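Local coordinates for protein YghZ aldo-keto reductase (Escherichia coli, PDB 3N6Q) that probably reduces aldehydes or ketones to alcohols with a nicotinamide cofactor, as other TIM-barrel aldo-keto reductases do, at residues 194-199 with 286-291; 145-150 with 179-184; 11-16 with 313-318. All blocks are in the same frame, centred on the assembly; numbering follows the deposited sequence.

Contact 1: 194-199 with 286-291; sequences PSYNLL and LSWLLK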
loop_
_atom_site.group_PDB
_atom_site.type_symbol
_atom_site.label_atom_id
_atom_site.label_comp_id
_atom_site.label_asym_id
_atom_site.label_seq_id
_atom_site.Cartn_x
_atom_site.Cartn_y
_atom_site.Cartn_z
ATOM N N PRO B 194 -1.505 25.614 17.440
ATOM C CA PRO B 194 -1.397 27.079 17.295
ATOM C C PRO B 194 -0.502 27.654 18.381
ATOM O O PRO B 194 -0.298 27.048 19.443
ATOM C CB PRO B 194 -2.856 27.548 17.496
ATOM C CG PRO B 194 -3.347 26.591 18.613
ATOM C CD PRO B 194 -2.700 25.214 18.226
ATOM N N SER B 195 0.024 28.847 18.170
ATOM C CA SER B 195 0.613 29.568 19.283
ATOM C C SER B 195 -0.598 30.087 20.042
ATOM O O SER B 195 -1.449 30.740 19.432
ATOM C CB SER B 195 1.387 30.809 18.767
ATOM O OG SER B 195 2.581 30.375 18.120
ATOM N N TYR B 196 -0.569 29.959 21.367
ATOM C CA TYR B 196 -1.773 30.268 22.193
ATOM C C TYR B 196 -1.335 30.427 23.637
ATOM O O TYR B 196 -0.654 29.565 24.182
ATOM C CB TYR B 196 -2.753 29.090 22.083
ATOM C CG TYR B 196 -4.098 29.369 22.735
ATOM C CD1 TYR B 196 -4.508 30.677 22.996
ATOM C CD2 TYR B 196 -4.890 28.317 23.169
ATOM C CE1 TYR B 196 -5.799 30.929 23.547
ATOM C CE2 TYR B 196 -6.128 28.561 23.789
ATOM C CZ TYR B 196 -6.578 29.852 23.936
ATOM O OH TYR B 196 -7.831 30.077 24.525
ATOM N N ASN B 197 -1.600 31.593 24.228
ATOM C CA ASN B 197 -1.265 31.805 25.622
ATOM C C ASN B 197 -2.093 32.993 26.129
ATOM O O ASN B 197 -2.910 33.585 25.392
ATOM C CB ASN B 197 0.255 32.100 25.793
ATOM C CG ASN B 197 0.767 33.232 24.874
ATOM O OD1 ASN B 197 0.393 34.389 25.023
ATOM N ND2 ASN B 197 1.692 32.892 23.961
ATOM N N LEU B 198 -1.784 33.426 27.341
ATOM C CA LEU B 198 -2.604 34.467 27.941
ATOM C C LEU B 198 -2.559 35.763 27.141
ATOM O O LEU B 198 -3.548 36.490 27.097
ATOM C CB LEU B 198 -2.128 34.736 29.372
ATOM C CG LEU B 198 -2.898 34.092 30.508
ATOM C CD1 LEU B 198 -2.194 34.559 31.779
ATOM C CD2 LEU B 198 -4.334 34.586 30.543
ATOM N N LEU B 199 -1.437 36.023 26.472
ATOM C CA LEU B 199 -1.198 37.279 25.787
ATOM C C LEU B 199 -1.521 37.176 24.311
ATOM O O LEU B 199 -1.426 38.155 23.602
ATOM C CB LEU B 199 0.274 37.713 25.925
ATOM C CG LEU B 199 0.707 37.696 27.397
ATOM C CD1 LEU B 199 2.083 38.297 27.463
ATOM C CD2 LEU B 199 -0.290 38.518 28.224
ATOM N N LEU B 286 -0.138 28.394 32.540
ATOM C CA LEU B 286 -0.477 27.067 32.113
ATOM C C LEU B 286 -1.866 26.616 32.589
ATOM O O LEU B 286 -2.622 26.013 31.829
ATOM C CB LEU B 286 0.570 26.057 32.570
ATOM C CG LEU B 286 1.978 26.359 32.042
ATOM C CD1 LEU B 286 2.990 25.310 32.683
ATOM C CD2 LEU B 286 1.983 26.371 30.493
ATOM N N SER B 287 -2.206 26.933 33.835
ATOM C CA SER B 287 -3.528 26.541 34.353
ATOM C C SER B 287 -4.616 27.225 33.537
ATOM O O SER B 287 -5.637 26.652 33.241
ATOM C CB SER B 287 -3.636 26.979 35.831
ATOM O OG SER B 287 -2.762 26.185 36.638
ATOM N N TRP B 288 -4.366 28.472 33.179
ATOM C CA TRP B 288 -5.326 29.233 32.391
ATOM C C TRP B 288 -5.650 28.604 31.058
ATOM O O TRP B 288 -6.790 28.523 30.655
ATOM C CB TRP B 288 -4.848 30.670 32.231
ATOM C CG TRP B 288 -5.862 31.556 31.549
ATOM C CD1 TRP B 288 -6.783 32.417 32.156
ATOM C CD2 TRP B 288 -6.002 31.744 30.130
ATOM N NE1 TRP B 288 -7.516 33.088 31.155
ATOM C CE2 TRP B 288 -7.073 32.664 29.919
ATOM C CE3 TRP B 288 -5.357 31.185 29.010
ATOM C CZ2 TRP B 288 -7.452 33.083 28.638
ATOM C CZ3 TRP B 288 -5.762 31.569 27.740
ATOM C CH2 TRP B 288 -6.815 32.507 27.556
ATOM N N LEU B 289 -4.622 28.120 30.355
ATOM C CA LEU B 289 -4.886 27.382 29.122
ATOM C C LEU B 289 -5.678 26.119 29.377
ATOM O O LEU B 289 -6.540 25.753 28.574
ATOM C CB LEU B 289 -3.521 27.058 28.427
ATOM C CG LEU B 289 -2.872 28.305 27.799
ATOM C CD1 LEU B 289 -1.347 28.046 27.482
ATOM C CD2 LEU B 289 -3.615 28.634 26.446
ATOM N N LEU B 290 -5.356 25.421 30.457
ATOM C CA LEU B 290 -5.900 24.094 30.751
ATOM C C LEU B 290 -7.221 24.164 31.617
ATOM O O LEU B 290 -7.680 23.138 32.150
ATOM C CB LEU B 290 -4.900 23.314 31.578
ATOM C CG LEU B 290 -3.681 22.837 30.739
ATOM C CD1 LEU B 290 -2.647 22.190 31.620
ATOM C CD2 LEU B 290 -4.136 21.897 29.565
ATOM N N LYS B 291 -7.788 25.361 31.727
ATOM C CA LYS B 291 -8.897 25.615 32.680
ATOM C C LYS B 291 -10.189 24.968 32.230
ATOM O O LYS B 291 -11.157 24.839 33.019
ATOM C CB LYS B 291 -9.145 27.122 32.810
ATOM C CG LYS B 291 -9.698 27.801 31.530
ATOM C CD LYS B 291 -9.663 29.383 31.711
ATOM C CE LYS B 291 -10.034 30.172 30.454
ATOM N NZ LYS B 291 -9.033 29.960 29.311
#

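Contact 2: 145-150 with 179-184; sequences PMEETA and VELLRE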
loop_
_atom_site.group_PDB
_atom_site.type_symbol
_atom_site.label_atom_id
_atom_site.label_comp_id
_atom_site.label_asym_id
_atom_site.label_seq_id
_atom_site.Cartn_x
_atom_site.Cartn_y
_atom_site.Cartn_z
ATOM N N PRO B 145 -1.185 23.978 -3.499
ATOM C CA PRO B 145 -2.596 23.693 -3.210
ATOM C C PRO B 145 -2.722 22.802 -1.988
ATOM O O PRO B 145 -1.968 21.840 -1.806
ATOM C CB PRO B 145 -3.100 22.946 -4.451
ATOM C CG PRO B 145 -1.978 22.872 -5.404
ATOM C CD PRO B 145 -0.712 23.342 -4.759
ATOM N N MET B 146 -3.729 23.045 -1.155
ATOM C CA MET B 146 -3.827 22.179 0.015
ATOM C C MET B 146 -4.178 20.757 -0.348
ATOM O O MET B 146 -3.932 19.813 0.423
ATOM C CB MET B 146 -4.860 22.789 1.009
ATOM C CG MET B 146 -4.335 24.062 1.659
ATOM S SD MET B 146 -5.547 24.526 2.987
ATOM C CE MET B 146 -6.629 25.502 1.963
ATOM N N GLU B 147 -4.687 20.529 -1.559
ATOM C CA GLU B 147 -4.948 19.152 -1.935
ATOM C C GLU B 147 -3.581 18.352 -2.005
ATOM O O GLU B 147 -3.514 17.144 -1.702
ATOM C CB GLU B 147 -5.532 19.120 -3.328
ATOM C CG GLU B 147 -6.994 19.589 -3.386
ATOM C CD GLU B 147 -7.188 21.135 -3.394
ATOM O OE1 GLU B 147 -6.240 21.975 -3.488
ATOM O OE2 GLU B 147 -8.384 21.506 -3.289
ATOM N N GLU B 148 -2.570 19.032 -2.486
ATOM C CA GLU B 148 -1.213 18.405 -2.587
ATOM C C GLU B 148 -0.650 18.137 -1.184
ATOM O O GLU B 148 -0.153 17.053 -0.898
ATOM C CB GLU B 148 -0.272 19.304 -3.391
ATOM C CG GLU B 148 1.191 18.657 -3.466
ATOM C CD GLU B 148 2.117 19.372 -4.457
ATOM O OE1 GLU B 148 1.622 20.094 -5.347
ATOM O OE2 GLU B 148 3.352 19.264 -4.308
ATOM N N THR B 149 -0.686 19.151 -0.313
ATOM C CA THR B 149 -0.228 18.973 1.053
ATOM C C THR B 149 -1.027 17.852 1.739
ATOM O O THR B 149 -0.426 16.959 2.372
ATOM C CB THR B 149 -0.357 20.292 1.806
ATOM O OG1 THR B 149 0.410 21.297 1.117
ATOM C CG2 THR B 149 0.170 20.161 3.243
ATOM N N ALA B 150 -2.377 17.861 1.598
ATOM C CA ALA B 150 -3.201 16.792 2.216
ATOM C C ALA B 150 -2.863 15.420 1.726
ATOM O O ALA B 150 -2.913 14.467 2.501
ATOM C CB ALA B 150 -4.731 17.070 2.057
ATOM N N VAL B 179 -9.416 19.495 6.875
ATOM C CA VAL B 179 -10.247 18.430 7.420
ATOM C C VAL B 179 -11.014 17.754 6.329
ATOM O O VAL B 179 -11.086 16.496 6.290
ATOM C CB VAL B 179 -11.280 18.984 8.480
ATOM C CG1 VAL B 179 -12.320 17.906 8.789
ATOM C CG2 VAL B 179 -10.530 19.422 9.714
ATOM N N GLU B 180 -11.623 18.563 5.445
ATOM C CA GLU B 180 -12.443 17.991 4.368
ATOM C C GLU B 180 -11.541 17.190 3.407
ATOM O O GLU B 180 -11.949 16.113 2.899
ATOM C CB GLU B 180 -13.173 19.122 3.598
ATOM C CG GLU B 180 -14.184 19.854 4.541
ATOM C CD GLU B 180 -14.733 21.213 4.022
ATOM O OE1 GLU B 180 -14.231 21.767 3.010
ATOM O OE2 GLU B 180 -15.604 21.800 4.726
ATOM N N LEU B 181 -10.375 17.760 3.100
ATOM C CA LEU B 181 -9.442 17.097 2.149
ATOM C C LEU B 181 -8.950 15.764 2.699
ATOM O O LEU B 181 -9.058 14.721 2.028
ATOM C CB LEU B 181 -8.275 18.024 1.763
ATOM C CG LEU B 181 -8.657 19.189 0.837
ATOM C CD1 LEU B 181 -7.450 20.096 0.712
ATOM C CD2 LEU B 181 -9.205 18.703 -0.564
ATOM N N LEU B 182 -8.565 15.741 3.969
ATOM C CA LEU B 182 -8.117 14.488 4.525
ATOM C C LEU B 182 -9.287 13.514 4.637
ATOM O O LEU B 182 -9.093 12.307 4.547
ATOM C CB LEU B 182 -7.472 14.721 5.885
ATOM C CG LEU B 182 -6.139 15.460 5.844
ATOM C CD1 LEU B 182 -5.841 15.998 7.256
ATOM C CD2 LEU B 182 -5.020 14.491 5.366
ATOM N N ARG B 183 -10.510 14.018 4.892
ATOM C CA ARG B 183 -11.650 13.083 4.948
ATOM C C ARG B 183 -11.877 12.359 3.607
ATOM O O ARG B 183 -12.363 11.217 3.576
ATOM C CB ARG B 183 -12.935 13.830 5.359
ATOM C CG ARG B 183 -14.198 12.971 5.254
ATOM C CD ARG B 183 -15.362 13.866 5.683
ATOM N NE ARG B 183 -15.163 14.238 7.085
ATOM C CZ ARG B 183 -15.160 15.473 7.585
ATOM N NH1 ARG B 183 -15.387 16.547 6.802
ATOM N NH2 ARG B 183 -14.926 15.615 8.896
ATOM N N GLU B 184 -11.435 12.954 2.486
ATOM C CA GLU B 184 -11.574 12.219 1.210
ATOM C C GLU B 184 -10.721 10.959 1.184
ATOM O O GLU B 184 -10.968 10.059 0.360
ATOM C CB GLU B 184 -11.260 13.117 0.003
ATOM C CG GLU B 184 -12.194 14.346 -0.095
ATOM C CD GLU B 184 -11.747 15.363 -1.149
ATOM O OE1 GLU B 184 -10.749 15.089 -1.866
ATOM O OE2 GLU B 184 -12.372 16.452 -1.250
#

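Contact 3: 11-16 with 313-318; sequences GQMQYR and QALNNL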
loop_
_atom_site.group_PDB
_atom_site.type_symbol
_atom_site.label_atom_id
_atom_site.label_comp_id
_atom_site.label_asym_id
_atom_site.label_seq_id
_atom_site.Cartn_x
_atom_site.Cartn_y
_atom_site.Cartn_z
ATOM N N GLY B 11 0.767 8.031 37.578
ATOM C CA GLY B 11 -0.113 8.087 38.746
ATOM C C GLY B 11 -0.723 9.453 38.979
ATOM O O GLY B 11 -1.795 9.541 39.573
ATOM N N GLN B 12 -0.029 10.518 38.589
ATOM C CA GLN B 12 -0.493 11.872 38.876
ATOM C C GLN B 12 -0.738 12.778 37.655
ATOM O O GLN B 12 -1.528 13.742 37.740
ATOM C CB GLN B 12 0.505 12.585 39.787
ATOM C CG GLN B 12 0.475 11.982 41.201
ATOM C CD GLN B 12 1.472 12.599 42.114
ATOM O OE1 GLN B 12 2.678 12.644 41.815
ATOM N NE2 GLN B 12 0.994 13.059 43.270
ATOM N N MET B 13 -0.095 12.463 36.526
ATOM C CA MET B 13 -0.325 13.258 35.312
ATOM C C MET B 13 -1.779 13.133 34.859
ATOM O O MET B 13 -2.427 12.048 34.953
ATOM C CB MET B 13 0.667 12.857 34.159
ATOM C CG MET B 13 0.423 13.623 32.843
ATOM S SD MET B 13 0.591 15.402 32.785
ATOM C CE MET B 13 2.167 15.700 33.548
ATOM N N GLN B 14 -2.306 14.246 34.379
ATOM C CA GLN B 14 -3.616 14.269 33.744
ATOM C C GLN B 14 -3.434 14.045 32.226
ATOM O O GLN B 14 -2.601 14.700 31.603
ATOM C CB GLN B 14 -4.240 15.654 33.951
ATOM C CG GLN B 14 -5.656 15.767 33.338
ATOM C CD GLN B 14 -6.297 17.138 33.548
ATOM O OE1 GLN B 14 -6.240 17.996 32.678
ATOM N NE2 GLN B 14 -6.862 17.368 34.746
ATOM N N TYR B 15 -4.242 13.156 31.671
ATOM C CA TYR B 15 -4.277 12.884 30.236
ATOM C C TYR B 15 -5.610 13.357 29.674
ATOM O O TYR B 15 -6.663 13.196 30.325
ATOM C CB TYR B 15 -4.135 11.393 30.025
ATOM C CG TYR B 15 -2.756 10.956 30.537
ATOM C CD1 TYR B 15 -1.605 11.095 29.710
ATOM C CD2 TYR B 15 -2.593 10.443 31.841
ATOM C CE1 TYR B 15 -0.311 10.836 30.216
ATOM C CE2 TYR B 15 -1.304 10.112 32.341
ATOM C CZ TYR B 15 -0.176 10.301 31.515
ATOM O OH TYR B 15 1.084 10.012 31.998
ATOM N N ARG B 16 -5.567 13.912 28.469
ATOM C CA ARG B 16 -6.772 14.402 27.783
ATOM C C ARG B 16 -6.883 13.758 26.434
ATOM O O ARG B 16 -5.873 13.757 25.664
ATOM C CB ARG B 16 -6.654 15.916 27.592
ATOM C CG ARG B 16 -6.581 16.656 28.954
ATOM C CD ARG B 16 -6.628 18.187 28.723
ATOM N NE ARG B 16 -6.751 18.826 30.040
ATOM C CZ ARG B 16 -7.297 20.011 30.269
ATOM N NH1 ARG B 16 -7.706 20.790 29.249
ATOM N NH2 ARG B 16 -7.403 20.428 31.543
ATOM N N GLN B 313 2.926 21.121 38.242
ATOM C CA GLN B 313 2.104 21.500 39.419
ATOM C C GLN B 313 1.014 22.500 39.102
ATOM O O GLN B 313 0.087 22.718 39.920
ATOM C CB GLN B 313 2.984 22.034 40.555
ATOM C CG GLN B 313 3.846 20.924 41.165
ATOM C CD GLN B 313 4.628 21.456 42.336
ATOM O OE1 GLN B 313 4.039 21.936 43.315
ATOM N NE2 GLN B 313 5.953 21.515 42.194
ATOM N N ALA B 314 1.041 23.032 37.884
ATOM C CA ALA B 314 -0.139 23.817 37.403
ATOM C C ALA B 314 -1.423 22.971 37.508
ATOM O O ALA B 314 -2.547 23.512 37.721
ATOM C CB ALA B 314 0.078 24.315 35.967
ATOM N N LEU B 315 -1.290 21.653 37.354
ATOM C CA LEU B 315 -2.455 20.801 37.418
ATOM C C LEU B 315 -3.165 20.832 38.797
ATOM O O LEU B 315 -4.281 20.329 38.913
ATOM C CB LEU B 315 -2.142 19.340 37.009
ATOM C CG LEU B 315 -1.573 19.216 35.567
ATOM C CD1 LEU B 315 -1.054 17.761 35.373
ATOM C CD2 LEU B 315 -2.744 19.570 34.581
ATOM N N ASN B 316 -2.496 21.349 39.815
ATOM C CA ASN B 316 -3.099 21.397 41.184
ATOM C C ASN B 316 -4.143 22.481 41.339
ATOM O O ASN B 316 -4.843 22.541 42.366
ATOM C CB ASN B 316 -1.995 21.577 42.218
ATOM C CG ASN B 316 -1.141 20.342 42.298
ATOM O OD1 ASN B 316 -1.647 19.267 42.029
ATOM N ND2 ASN B 316 0.130 20.481 42.612
ATOM N N ASN B 317 -4.205 23.399 40.365
ATOM C CA ASN B 317 -5.180 24.468 40.447
ATOM C C ASN B 317 -5.623 24.866 39.049
ATOM O O ASN B 317 -5.114 25.859 38.513
ATOM C CB ASN B 317 -4.580 25.698 41.173
ATOM C CG ASN B 317 -5.655 26.711 41.578
ATOM O OD1 ASN B 317 -6.793 26.625 41.104
ATOM N ND2 ASN B 317 -5.273 27.723 42.380
ATOM N N LEU B 318 -6.601 24.155 38.495
ATOM C CA LEU B 318 -7.086 24.470 37.153
ATOM C C LEU B 318 -8.342 25.354 37.211
ATOM O O LEU B 318 -8.966 25.622 36.178
ATOM C CB LEU B 318 -7.366 23.178 36.399
ATOM C CG LEU B 318 -6.084 22.360 36.159
ATOM C CD1 LEU B 318 -6.466 21.064 35.436
ATOM C CD2 LEU B 318 -4.992 23.157 35.332
#

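Contact 1: 194-199 with 286-291
In the TIM barrel of this aldo-keto reductase, Y196 and L198, in the loop after strand 191-193, pack on W288 and L289 at the end of helix 281-289. The W288 indole is held between two groups. L198 CD2 sits over one face, 3.3 Å from the centroid of the five-membered ring and 9° off its normal. This is a close CH-pi contact. Over the opposite face lies the amine of K291. K291, just past the helix end, also donates from NZ to W288 O at 3.0 Å. W288 CG is anti to the backbone N (chi1 -174°), and the CA-CB bond points toward the loop. In the second CH-pi contact the helix gives the methyl and the loop the ring. L289 CD2 lies over one face of the Y196 ring, 3.7 Å from its centroid and offset toward the rim. Within the loop, N197 OD1 accepts from L199 N at 2.8 Å, forming an Asx turn. F320 meets W288 edge-to-face. An alanine in place of W288 would probably open a gap between L198 and the K291 amine and leave the L198 methyl without its aromatic face. With no hydrogen bond across it, the contact rests on methyl groups over aromatic faces.

Contact 2: 145-150 with 179-184
L181 of helix 172-183 lies on the start of helix 146-158, among M146, E147 and A150. Its CB starts the contact, 3.7 Å from A150 CB. CG stands anti to the carbonyl carbon (chi1 -72°), and the two methyls then take different partners. L181 CD1 reaches the backbone at the helix start, 3.5 Å from M146 C. It also touches M146 CB at 3.7 Å and lies near E147 N. L181 CD2 turns to the side chain of E147 and meets E147 CG at 3.7 Å. The carboxylate ends near the same methyl: E147 OE2 is 4.0 Å from L181 CD2. One residue on, L182 CD2 approaches A150 O at 3.6 Å. A150 CB points toward the second helix and touches L181, with L182 CD2 a little farther off. Its small side chain is consistent with the close backbones here: the CA atoms of A150 and L182 are 5.9 Å apart. The axes of 146-150 and 179-183 pass at 9.4 Å, with 53° between their directions.

These are successive outer helices of the barrel, joined through strand 162-168. M146 also packs on R174, K177 and M178 of the second helix. E148 bonds to Y164 and G22 of the second subunit, and E184 makes a salt bridge to K186 of that subunit. No hydrogen bond crosses between the two segments, so apolar packing around L181 joins them, with the aliphatic part of E147 at its exposed border.

Contact 3: 11-16 with 313-318
Q14 OE1 is gripped by two nitrogens of R16, and L318 comes up to the resulting pair. R16 NE donates to Q14 OE1 at 2.8 Å, and R16 NH2 donates to Q14 OE1 at 2.9 Å. NE and NH2 grip it side-on, and the oxygen lies 1° out of the guanidinium plane. Relative to the amide carbonyl, NH2 is in plane, while NE is tilted 25° from it. Both side chains run out extended, and the two bonds hold the Q14 amide and the R16 guanidinium against each other.

L318 meets this pair tip to tip. L318 CD1 is 3.8 Å from Q14 NE2 and 4.1 Å from R16 NH2, at the edge of the guanidinium. L315, on the 3-10 segment 313-316, packs nearer the Q14 backbone. L315 CD1 lies 3.9 Å from Q14 N and also 3.9 Å from M13 SD. The CA-CB bond of M13 leads away from L315, but a bend at chi2 (62°) brings SD back to it, and the two side chains cross at about a right angle.

Strand 15-17 pairs antiparallel with strand 24-31, consistent with the N-terminal hairpin that closes the bottom of the barrel in aldo-keto reductases. Y15 packs on P106 of the third subunit. No hydrogen bond crosses between the two segments; R16 is held by Q14 and by the carbonyls of L290, D292 and V295. The bonds to R16 probably limit the rotation of the Q14 amide, and the two leucines add van der Waals contacts, their methyls against polar nitrogens and the M13 sulfur.

The chain opens contact 3 at 11-16, ahead of and within the N-terminal hairpin. Contact 2 comes next. It closes a short loop between two successive outer helices, 146-158 and 172-183. Contact 1 follows in series: it starts at 194-199, after strand 191-193, and closes on helix 281-289. Segment 313-318 then closes contact 3, whose long loop encloses both others. It ties the N-terminal hairpin strand to the loop between helices 305-312 and 322-334. Contacts 1 and 3 touch: L290 O probably bonds to R16 NH2, and S287 OG meets the carbonyls of A314 and N317. Contact 2 stands apart, its centre about 35 Å from that of contact 3, across the centre of the chain.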